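Local atomic coordinates of carboxypeptidase D (Drosophila melanogaster, PDB entry 3MN8), a protein that releases C-terminal arginine or lysine from peptides and proteins as a zinc-dependent carboxypeptidase, processing growth factors, peptide hormones and neuropeptides. Residues V222-Y225 and P226-S230. Numbering follows the deposited sequence.
Sequences VASY and PYDNS. With GEM ((2-guanidinoethylmercapto)succinic acid), chain G.
Tyr225 and Pro226 meet where strand 222-225, part of the large mixed sheet of the first carboxypeptidase-like domain, of the M14 family, runs into a loop with a cis Pro226-Tyr227 peptide. The Tyr225 ring lies obliquely to the carbonyl of Pro226, with CD2 3.2 Å from Pro226 O. Its CG sits between the backbone N and the carbonyl carbon (chi1 51°), which brings the ring to this carbonyl. The Tyr225 side chain also touches Lys249 of helix 245-257, while Pro226 touches Phe248 of the same helix. No hydrogen bond joins 222-225 to 226-230.

The turn puts Asp228 on the ligand side, near the end of the strand. Its backbone N is hydrogen-bonded to Asp291 OD2. Its CG is anti to the carbonyl carbon (chi1 -81°). The guanidinium N4 of bound (2-guanidinoethylmercapto)succinic acid (GEM) lies over the carboxylate face, off its plane. This fits an enzyme selective for C-terminal arginine and lysine. GEM is also hydrogen-bonded to Tyr283 O and Gly279 O. With an alanine here the carboxylate is gone, and the guanidinium is likely to lose a nearby negative charge. Asp228 OD1 lies 4.3 Å from Ser224 OG, too far to bond, but 2.9 Å from GEM N4.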
ATOM      1  N   VAL A 222     -11.485   9.184  -5.014  1.00 45.46           N
ATOM      2  CA  VAL A 222     -10.297  10.025  -5.175  1.00 49.34           C
ATOM      3  C   VAL A 222      -9.021   9.329  -4.694  1.00 45.25           C
ATOM      4  O   VAL A 222      -9.058   8.462  -3.817  1.00 48.10           O
ATOM      5  CB  VAL A 222     -10.453  11.365  -4.390  1.00 51.47           C
ATOM      6  CG1 VAL A 222     -10.436  11.100  -2.877  1.00 47.02           C
ATOM      7  CG2 VAL A 222      -9.373  12.402  -4.786  1.00 44.97           C
ATOM      8  N   ALA A 223      -7.896   9.738  -5.268  1.00 33.54           N
ATOM      9  CA  ALA A 223      -6.598   9.210  -4.902  1.00 37.46           C
ATOM     10  C   ALA A 223      -5.844  10.248  -4.054  1.00 46.20           C
ATOM     11  O   ALA A 223      -5.445  11.315  -4.556  1.00 28.00           O
ATOM     12  CB  ALA A 223      -5.818   8.855  -6.160  1.00 33.33           C
ATOM     13  N   SER A 224      -5.670   9.917  -2.771  1.00 39.73           N
ATOM     14  CA  SER A 224      -5.114  10.826  -1.768  1.00 22.52           C
ATOM     15  C   SER A 224      -3.740  10.370  -1.302  1.00 29.27           C
ATOM     16  O   SER A 224      -3.503   9.180  -1.113  1.00 36.36           O
ATOM     17  CB  SER A 224      -6.053  10.905  -0.557  1.00 37.89           C
ATOM     18  OG  SER A 224      -5.593  11.825   0.427  1.00 55.16           O
ATOM     19  N   TYR A 225      -2.845  11.325  -1.084  1.00 37.62           N
ATOM     20  CA  TYR A 225      -1.457  11.025  -0.744  1.00 27.62           C
ATOM     21  C   TYR A 225      -1.001  11.955   0.358  1.00 31.10           C
ATOM     22  O   TYR A 225      -1.649  12.976   0.608  1.00 42.04           O
ATOM     23  CB  TYR A 225      -0.566  11.221  -1.976  1.00 34.82           C
ATOM     24  CG  TYR A 225      -0.759  12.557  -2.665  1.00 25.62           C
ATOM     25  CD1 TYR A 225      -1.790  12.752  -3.575  1.00 33.54           C
ATOM     26  CD2 TYR A 225       0.088  13.614  -2.410  1.00 28.00           C
ATOM     27  CE1 TYR A 225      -1.969  13.969  -4.213  1.00 42.89           C
ATOM     28  CE2 TYR A 225      -0.080  14.837  -3.041  1.00 45.74           C
ATOM     29  CZ  TYR A 225      -1.110  15.008  -3.943  1.00 51.00           C
ATOM     30  OH  TYR A 225      -1.284  16.223  -4.575  1.00 55.91           O
ATOM     31  N   PRO A 226       0.117  11.615   1.014  1.00 23.64           N
ATOM     32  CA  PRO A 226       0.732  12.388   2.108  1.00 30.45           C
ATOM     33  C   PRO A 226       1.090  13.846   1.743  1.00 35.42           C
ATOM     34  O   PRO A 226       1.268  14.185   0.561  1.00 38.33           O
ATOM     35  CB  PRO A 226       2.012  11.596   2.421  1.00 37.39           C
ATOM     36  CG  PRO A 226       1.726  10.205   1.952  1.00 45.15           C
ATOM     37  CD  PRO A 226       0.825  10.350   0.754  1.00 32.11           C
ATOM     38  N   TYR A 227       1.182  14.712   2.749  1.00 29.53           N
ATOM     39  CA  TYR A 227       0.852  14.379   4.121  1.00 24.78           C
ATOM     40  C   TYR A 227      -0.626  14.668   4.377  1.00 32.03           C
ATOM     41  O   TYR A 227      -1.265  15.420   3.622  1.00 25.61           O
ATOM     42  CB  TYR A 227       1.683  15.229   5.085  1.00 40.26           C
ATOM     43  CG  TYR A 227       3.159  14.922   5.140  1.00 37.00           C
ATOM     44  CD1 TYR A 227       3.621  13.703   5.636  1.00 20.61           C
ATOM     45  CD2 TYR A 227       4.093  15.873   4.745  1.00 36.61           C
ATOM     46  CE1 TYR A 227       4.969  13.434   5.716  1.00 17.31           C
ATOM     47  CE2 TYR A 227       5.441  15.610   4.814  1.00 35.01           C
ATOM     48  CZ  TYR A 227       5.872  14.386   5.299  1.00 36.50           C
ATOM     49  OH  TYR A 227       7.213  14.116   5.367  1.00 43.99           O
ATOM     50  N   ASP A 228      -1.150  14.086   5.456  1.00 39.25           N
ATOM     51  CA  ASP A 228      -2.549  14.251   5.861  1.00 28.46           C
ATOM     52  C   ASP A 228      -2.678  15.373   6.883  1.00 33.87           C
ATOM     53  O   ASP A 228      -3.783  15.800   7.218  1.00 41.67           O
ATOM     54  CB  ASP A 228      -3.097  12.946   6.460  1.00 37.29           C
ATOM     55  CG  ASP A 228      -3.540  11.935   5.390  1.00 52.31           C
ATOM     56  OD1 ASP A 228      -3.674  12.330   4.211  1.00 52.49           O
ATOM     57  OD2 ASP A 228      -3.769  10.745   5.732  1.00 49.52           O
ATOM     58  N   ASN A 229      -1.543  15.841   7.390  1.00 34.52           N
ATOM     59  CA  ASN A 229      -1.551  16.912   8.386  1.00 46.29           C
ATOM     60  C   ASN A 229      -0.297  17.794   8.331  1.00 45.47           C
ATOM     61  O   ASN A 229       0.619  17.536   7.541  1.00 32.79           O
ATOM     62  CB  ASN A 229      -1.767  16.344   9.798  1.00 34.38           C
ATOM     63  CG  ASN A 229      -0.535  15.646  10.354  1.00 38.51           C
ATOM     64  OD1 ASN A 229       0.499  15.506   9.678  1.00 31.89           O
ATOM     65  ND2 ASN A 229      -0.639  15.199  11.602  1.00 36.50           N
ATOM     66  N   SER A 230      -0.264  18.831   9.167  1.00 43.36           N
ATOM     67  CA  SER A 230       0.885  19.732   9.201  1.00 39.79           C
ATOM     68  C   SER A 230       1.087  20.335  10.580  1.00 31.13           C
ATOM     69  O   SER A 230       0.227  20.200  11.449  1.00 36.38           O
ATOM     70  CB  SER A 230       0.713  20.842   8.163  1.00 30.76           C
ATOM     71  OG  SER A 230      -0.373  21.676   8.494  1.00 37.76           O
TER
HETATM   72  C8  GEM G 601     -10.294   9.945   5.717  1.00 57.00           C
HETATM   73  S7  GEM G 601      -8.770   9.228   5.171  1.00 57.42           S
HETATM   74  C6  GEM G 601      -8.611   9.981   3.577  1.00 51.59           C
HETATM   75  C5  GEM G 601      -8.694  11.505   3.605  1.00 34.21           C
HETATM   76  N3  GEM G 601      -7.491  11.998   4.257  1.00 36.03           N
HETATM   77  C1  GEM G 601      -7.243  13.246   4.639  1.00 43.13           C
HETATM   78  N4  GEM G 601      -6.093  13.552   5.226  1.00 32.44           N
HETATM   79  N2  GEM G 601      -8.150  14.197   4.439  1.00 48.23           N
HETATM   80  C9  GEM G 601     -10.454   9.597   7.173  1.00 64.36           C
HETATM   81  O14 GEM G 601      -9.613   8.831   7.693  1.00 32.86           O
HETATM   82  O15 GEM G 601     -11.407  10.089   7.814  1.00 65.33           O
HETATM   83  C10 GEM G 601     -11.508   9.501   4.883  1.00 45.92           C
HETATM   84  C11 GEM G 601     -11.928   8.041   4.998  1.00 54.16           C
HETATM   85  O12 GEM G 601     -12.120   7.410   3.930  1.00 39.20           O
HETATM   86  O13 GEM G 601     -12.104   7.526   6.132  1.00 33.28           O